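Local coordinates for spike protein P1 (Pseudoalteromonas phage pm2, PDB 2VVE) that forms the receptor-binding spike at the fivefold vertices of the virion, its C-terminal part carrying the receptor-binding activity, at residues Phe115-Phe129 / Val193-Pro206. Sequence-based numbering, arbitrary orientation.
Sequences FFDIDVPPELDGVPF and VMVTLSAGVHRVFP
Strands 116-120 and 200-206 run antiparallel, their axes 4.5 Å apart at closest approach and their directions 156° apart, with paired backbone hydrogen bonds at Phe116-Val204, Ile118-His202 and Val120-Gly200. Beyond the turns the same two segments pair again, Phe129 with Val195, now at the start of strand 129-137. On the face bearing Asp117, Arg203 holds the Asp117 carboxylate through two nitrogens, one to each oxygen: NE reaches OD1 at 2.7 Å and NH2 reaches OD2 at 2.9 Å, both on syn lone pairs, with the two planes nearly coplanar. That guanidinium stacks over the Phe115 ring, centres 4.1 Å apart and planes at 16°, and Arg203 CD sits over the same ring. The bend at chi3 (-69°) of Arg203 turns the group back over the ring, while NH1 is left to bridge to Glu109. Phe115 in turn sets CB over the Phe205 ring and offers it an edge, an offset edge-to-face pair. Each segment passes from one antiparallel sheet to the other, 116-120 into 129-137 and 189-195 into 200-208, consistent with a jelly-roll-like β-sandwich. Between the sheets, Phe116 takes Val204 CB over one ring face (3.8 Å to the centroid), and Phe129 receives Val195 CB over a face and Leu197 CD1 at its edge, CZ to CD1 being 3.8 Å. Leu197 CD1 also meets Val120 CG2. Where 116-120 hands over to 129-137, the type II turn from Leu124 to Val127 presents Gly126 N to Leu197 O (2.8 Å), and a water accepts from Leu197 N and donates to Val127 O. His202 NE2 ties back to Ser198 O at 2.7 Å, while ND1 bonds to Thr160 O; two carbonyl acceptors would suit an imidazole protonated on both nitrogens.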
loop_
_atom_site.group_PDB
_atom_site.type_symbol
_atom_site.label_atom_id
_atom_site.label_comp_id
_atom_site.label_asym_id
_atom_site.label_seq_id
_atom_site.Cartn_x
_atom_site.Cartn_y
_atom_site.Cartn_z
ATOM N N PHE A 115 21.286 -21.058 -1.449
ATOM C CA PHE A 115 19.997 -21.614 -1.059
ATOM C C PHE A 115 18.892 -21.142 -1.999
ATOM O O PHE A 115 19.084 -20.248 -2.847
ATOM C CB PHE A 115 19.662 -21.207 0.391
ATOM C CG PHE A 115 19.558 -19.715 0.598
ATOM C CD1 PHE A 115 18.405 -19.015 0.227
ATOM C CD2 PHE A 115 20.628 -19.006 1.150
ATOM C CE1 PHE A 115 18.319 -17.635 0.418
ATOM C CE2 PHE A 115 20.553 -17.628 1.342
ATOM C CZ PHE A 115 19.397 -16.940 0.972
ATOM N N PHE A 116 17.722 -21.748 -1.852
ATOM C CA PHE A 116 16.519 -21.222 -2.481
ATOM C C PHE A 116 15.382 -21.435 -1.494
ATOM O O PHE A 116 15.495 -22.257 -0.584
ATOM C CB PHE A 116 16.256 -21.893 -3.837
ATOM C CG PHE A 116 15.925 -23.360 -3.740
ATOM C CD1 PHE A 116 14.596 -23.770 -3.634
ATOM C CD2 PHE A 116 16.932 -24.321 -3.730
ATOM C CE1 PHE A 116 14.265 -25.114 -3.543
ATOM C CE2 PHE A 116 16.615 -25.679 -3.626
ATOM C CZ PHE A 116 15.276 -26.070 -3.528
ATOM N N ASP A 117 14.294 -20.700 -1.676
ATOM C CA ASP A 117 13.146 -20.800 -0.782
ATOM C C ASP A 117 11.977 -21.497 -1.487
ATOM O O ASP A 117 11.767 -21.311 -2.694
ATOM C CB ASP A 117 12.702 -19.406 -0.305
ATOM C CG ASP A 117 13.703 -18.749 0.651
ATOM O OD1 ASP A 117 14.472 -19.464 1.324
ATOM O OD2 ASP A 117 13.716 -17.501 0.737
ATOM N N ILE A 118 11.234 -22.302 -0.730
ATOM C CA ILE A 118 9.957 -22.851 -1.204
ATOM C C ILE A 118 8.847 -22.210 -0.380
ATOM O O ILE A 118 8.820 -22.347 0.842
ATOM C CB ILE A 118 9.865 -24.395 -1.068
ATOM C CG1 ILE A 118 11.042 -25.083 -1.764
ATOM C CG2 ILE A 118 8.505 -24.912 -1.598
ATOM C CD1 ILE A 118 11.121 -26.592 -1.492
ATOM N N ASP A 119 7.934 -21.521 -1.056
ATOM C CA ASP A 119 6.772 -20.953 -0.380
ATOM C C ASP A 119 5.638 -21.966 -0.440
ATOM O O ASP A 119 4.999 -22.141 -1.489
ATOM C CB ASP A 119 6.378 -19.619 -1.022
ATOM C CG ASP A 119 5.319 -18.868 -0.232
ATOM O OD1 ASP A 119 4.978 -19.285 0.896
ATOM O OD2 ASP A 119 4.829 -17.844 -0.750
ATOM N N VAL A 120 5.399 -22.636 0.689
ATOM C CA VAL A 120 4.364 -23.670 0.782
ATOM C C VAL A 120 2.993 -23.019 1.011
ATOM O O VAL A 120 2.747 -22.437 2.074
ATOM C CB VAL A 120 4.697 -24.711 1.883
ATOM C CG1 VAL A 120 3.613 -25.774 1.987
ATOM C CG2 VAL A 120 6.027 -25.379 1.587
ATOM N N PRO A 121 2.089 -23.117 0.016
ATOM C CA PRO A 121 0.782 -22.471 0.158
ATOM C C PRO A 121 -0.070 -23.185 1.200
ATOM O O PRO A 121 0.202 -24.354 1.505
ATOM C CB PRO A 121 0.160 -22.634 -1.234
ATOM C CG PRO A 121 0.805 -23.842 -1.791
ATOM C CD PRO A 121 2.206 -23.844 -1.266
ATOM N N PRO A 122 -1.097 -22.496 1.748
ATOM C CA PRO A 122 -1.997 -23.159 2.686
ATOM C C PRO A 122 -2.524 -24.463 2.109
ATOM O O PRO A 122 -2.656 -25.446 2.823
ATOM C CB PRO A 122 -3.138 -22.153 2.854
ATOM C CG PRO A 122 -2.513 -20.833 2.586
ATOM C CD PRO A 122 -1.467 -21.081 1.539
ATOM N N GLU A 123 -2.790 -24.464 0.806
ATOM C CA GLU A 123 -3.307 -25.630 0.106
ATOM C C GLU A 123 -2.369 -26.866 0.175
ATOM O O GLU A 123 -2.807 -27.992 -0.067
ATOM C CB GLU A 123 -3.663 -25.241 -1.341
ATOM C CG GLU A 123 -4.884 -24.272 -1.490
ATOM C CD GLU A 123 -4.594 -22.775 -1.186
ATOM O OE1 GLU A 123 -3.452 -22.295 -1.416
ATOM O OE2 GLU A 123 -5.536 -22.066 -0.739
ATOM N N LEU A 124 -1.097 -26.651 0.530
ATOM C CA LEU A 124 -0.087 -27.732 0.640
ATOM C C LEU A 124 0.435 -27.933 2.075
ATOM O O LEU A 124 1.390 -28.690 2.311
ATOM C CB LEU A 124 1.082 -27.456 -0.319
ATOM C CG LEU A 124 2.255 -28.439 -0.502
ATOM C CD1 LEU A 124 1.863 -29.640 -1.358
ATOM C CD2 LEU A 124 3.480 -27.749 -1.094
ATOM N N ASP A 125 -0.187 -27.240 3.025
ATOM C CA ASP A 125 0.193 -27.328 4.434
ATOM C C ASP A 125 0.150 -28.772 4.936
ATOM O O ASP A 125 -0.923 -29.380 5.019
ATOM C CB ASP A 125 -0.717 -26.436 5.282
ATOM C CG ASP A 125 -0.341 -26.438 6.753
ATOM O OD1 ASP A 125 0.719 -27.006 7.109
ATOM O OD2 ASP A 125 -1.118 -25.870 7.549
ATOM N N GLY A 126 1.325 -29.306 5.261
ATOM C CA GLY A 126 1.483 -30.671 5.769
ATOM C C GLY A 126 1.177 -31.766 4.756
ATOM O O GLY A 126 0.860 -32.895 5.135
ATOM N N VAL A 127 1.260 -31.430 3.472
ATOM C CA VAL A 127 1.030 -32.398 2.392
ATOM C C VAL A 127 2.378 -32.815 1.786
ATOM O O VAL A 127 3.126 -31.960 1.307
ATOM C CB VAL A 127 0.106 -31.822 1.283
ATOM C CG1 VAL A 127 -0.027 -32.810 0.126
ATOM C CG2 VAL A 127 -1.277 -31.459 1.836
ATOM N N PRO A 128 2.702 -34.125 1.815
ATOM C CA PRO A 128 3.995 -34.564 1.271
ATOM C C PRO A 128 4.113 -34.322 -0.233
ATOM O O PRO A 128 3.132 -34.484 -0.977
ATOM C CB PRO A 128 4.027 -36.068 1.572
ATOM C CG PRO A 128 2.957 -36.287 2.639
ATOM C CD PRO A 128 1.915 -35.250 2.360
ATOM N N PHE A 129 5.311 -33.946 -0.671
ATOM C CA PHE A 129 5.565 -33.688 -2.083
ATOM C C PHE A 129 6.970 -34.119 -2.480
ATOM O O PHE A 129 7.865 -34.198 -1.636
ATOM C CB PHE A 129 5.342 -32.209 -2.416
ATOM C CG PHE A 129 6.320 -31.277 -1.750
ATOM C CD1 PHE A 129 7.512 -30.934 -2.384
ATOM C CD2 PHE A 129 6.043 -30.737 -0.491
ATOM C CE1 PHE A 129 8.426 -30.068 -1.776
ATOM C CE2 PHE A 129 6.948 -29.873 0.131
ATOM C CZ PHE A 129 8.142 -29.536 -0.512
ATOM N N VAL A 193 13.472 -37.020 -2.926
ATOM C CA VAL A 193 12.947 -37.162 -1.571
ATOM C C VAL A 193 11.508 -36.674 -1.493
ATOM O O VAL A 193 11.102 -35.757 -2.220
ATOM C CB VAL A 193 13.832 -36.416 -0.513
ATOM C CG1 VAL A 193 15.246 -37.007 -0.481
ATOM C CG2 VAL A 193 13.868 -34.910 -0.783
ATOM N N MET A 194 10.744 -37.287 -0.604
ATOM C CA MET A 194 9.468 -36.741 -0.203
ATOM C C MET A 194 9.735 -35.807 0.975
ATOM O O MET A 194 10.465 -36.149 1.902
ATOM C CB MET A 194 8.499 -37.850 0.222
ATOM C CG MET A 194 8.097 -38.811 -0.891
ATOM S SD MET A 194 7.331 -37.990 -2.304
ATOM C CE MET A 194 5.863 -37.310 -1.545
ATOM N N VAL A 195 9.130 -34.631 0.931
ATOM C CA VAL A 195 9.248 -33.664 2.006
ATOM C C VAL A 195 7.856 -33.226 2.428
ATOM O O VAL A 195 6.965 -33.064 1.585
ATOM C CB VAL A 195 10.098 -32.441 1.558
ATOM C CG1 VAL A 195 10.249 -31.452 2.678
ATOM C CG2 VAL A 195 11.469 -32.893 1.107
ATOM N N THR A 196 7.666 -33.054 3.734
ATOM C CA THR A 196 6.388 -32.616 4.267
ATOM C C THR A 196 6.598 -31.347 5.077
ATOM O O THR A 196 7.295 -31.367 6.091
ATOM C CB THR A 196 5.723 -33.714 5.144
ATOM O OG1 THR A 196 5.513 -34.892 4.359
ATOM C CG2 THR A 196 4.398 -33.236 5.685
ATOM N N LEU A 197 5.983 -30.256 4.629
ATOM C CA LEU A 197 6.231 -28.938 5.220
ATOM C C LEU A 197 4.970 -28.191 5.631
ATOM O O LEU A 197 3.944 -28.272 4.970
ATOM C CB LEU A 197 7.025 -28.063 4.248
ATOM C CG LEU A 197 8.386 -28.570 3.750
ATOM C CD1 LEU A 197 8.944 -27.648 2.671
ATOM C CD2 LEU A 197 9.400 -28.769 4.884
ATOM N N SER A 198 5.080 -27.442 6.726
ATOM C CA SER A 198 4.039 -26.513 7.145
ATOM C C SER A 198 3.929 -25.360 6.156
ATOM O O SER A 198 4.900 -25.032 5.462
ATOM C CB SER A 198 4.365 -25.969 8.536
ATOM O OG SER A 198 5.678 -25.452 8.560
ATOM N N ALA A 199 2.747 -24.751 6.096
ATOM C CA ALA A 199 2.514 -23.595 5.238
ATOM C C ALA A 199 3.516 -22.503 5.571
ATOM O O ALA A 199 3.918 -22.340 6.731
ATOM C CB ALA A 199 1.090 -23.079 5.397
ATOM N N GLY A 200 3.929 -21.769 4.547
ATOM C CA GLY A 200 4.914 -20.713 4.723
ATOM C C GLY A 200 6.200 -20.974 3.972
ATOM O O GLY A 200 6.327 -21.962 3.240
ATOM N N VAL A 201 7.162 -20.084 4.171
ATOM C CA VAL A 201 8.417 -20.136 3.452
ATOM C C VAL A 201 9.383 -21.060 4.187
ATOM O O VAL A 201 9.521 -20.983 5.409
ATOM C CB VAL A 201 9.011 -18.715 3.278
ATOM C CG1 VAL A 201 10.379 -18.758 2.636
ATOM C CG2 VAL A 201 8.061 -17.838 2.466
ATOM N N HIS A 202 10.027 -21.948 3.434
ATOM C CA HIS A 202 11.081 -22.801 3.956
ATOM C C HIS A 202 12.309 -22.606 3.072
ATOM O O HIS A 202 12.206 -22.530 1.846
ATOM C CB HIS A 202 10.675 -24.281 3.959
ATOM C CG HIS A 202 9.530 -24.586 4.878
ATOM N ND1 HIS A 202 9.714 -25.070 6.153
ATOM C CD2 HIS A 202 8.191 -24.436 4.719
ATOM C CE1 HIS A 202 8.540 -25.228 6.737
ATOM N NE2 HIS A 202 7.599 -24.846 5.891
ATOM N N ARG A 203 13.459 -22.506 3.714
ATOM C CA ARG A 203 14.725 -22.289 3.005
ATOM C C ARG A 203 15.449 -23.621 2.831
ATOM O O ARG A 203 15.518 -24.432 3.770
ATOM C CB ARG A 203 15.604 -21.292 3.758
ATOM C CG ARG A 203 16.897 -20.899 3.050
ATOM C CD ARG A 203 17.328 -19.502 3.486
ATOM N NE ARG A 203 16.401 -18.487 2.957
ATOM C CZ ARG A 203 16.454 -17.187 3.237
ATOM N NH1 ARG A 203 17.383 -16.725 4.057
ATOM N NH2 ARG A 203 15.569 -16.349 2.692
ATOM N N VAL A 204 15.976 -23.827 1.622
ATOM C CA VAL A 204 16.605 -25.095 1.221
ATOM C C VAL A 204 18.053 -24.887 0.776
ATOM O O VAL A 204 18.316 -24.087 -0.125
ATOM C CB VAL A 204 15.817 -25.778 0.055
ATOM C CG1 VAL A 204 16.431 -27.144 -0.283
ATOM C CG2 VAL A 204 14.330 -25.903 0.388
ATOM N N PHE A 205 18.977 -25.619 1.406
ATOM C CA PHE A 205 20.406 -25.602 1.048
ATOM C C PHE A 205 20.804 -26.944 0.397
ATOM O O PHE A 205 20.898 -27.977 1.085
ATOM C CB PHE A 205 21.295 -25.377 2.286
ATOM C CG PHE A 205 21.033 -24.095 3.031
ATOM C CD1 PHE A 205 21.860 -22.989 2.834
ATOM C CD2 PHE A 205 19.999 -24.005 3.964
ATOM C CE1 PHE A 205 21.642 -21.802 3.535
ATOM C CE2 PHE A 205 19.775 -22.814 4.670
ATOM C CZ PHE A 205 20.591 -21.715 4.448
ATOM N N PRO A 206 21.016 -26.952 -0.927
ATOM C CA PRO A 206 21.574 -28.150 -1.562
ATOM C C PRO A 206 23.061 -28.288 -1.222
ATOM O O PRO A 206 23.862 -27.389 -1.519
ATOM C CB PRO A 206 21.355 -27.893 -3.068
ATOM C CG PRO A 206 20.380 -26.742 -3.145
ATOM C CD PRO A 206 20.693 -25.913 -1.925
HETATM O O HOH W 1 4.480 -29.887 2.422
#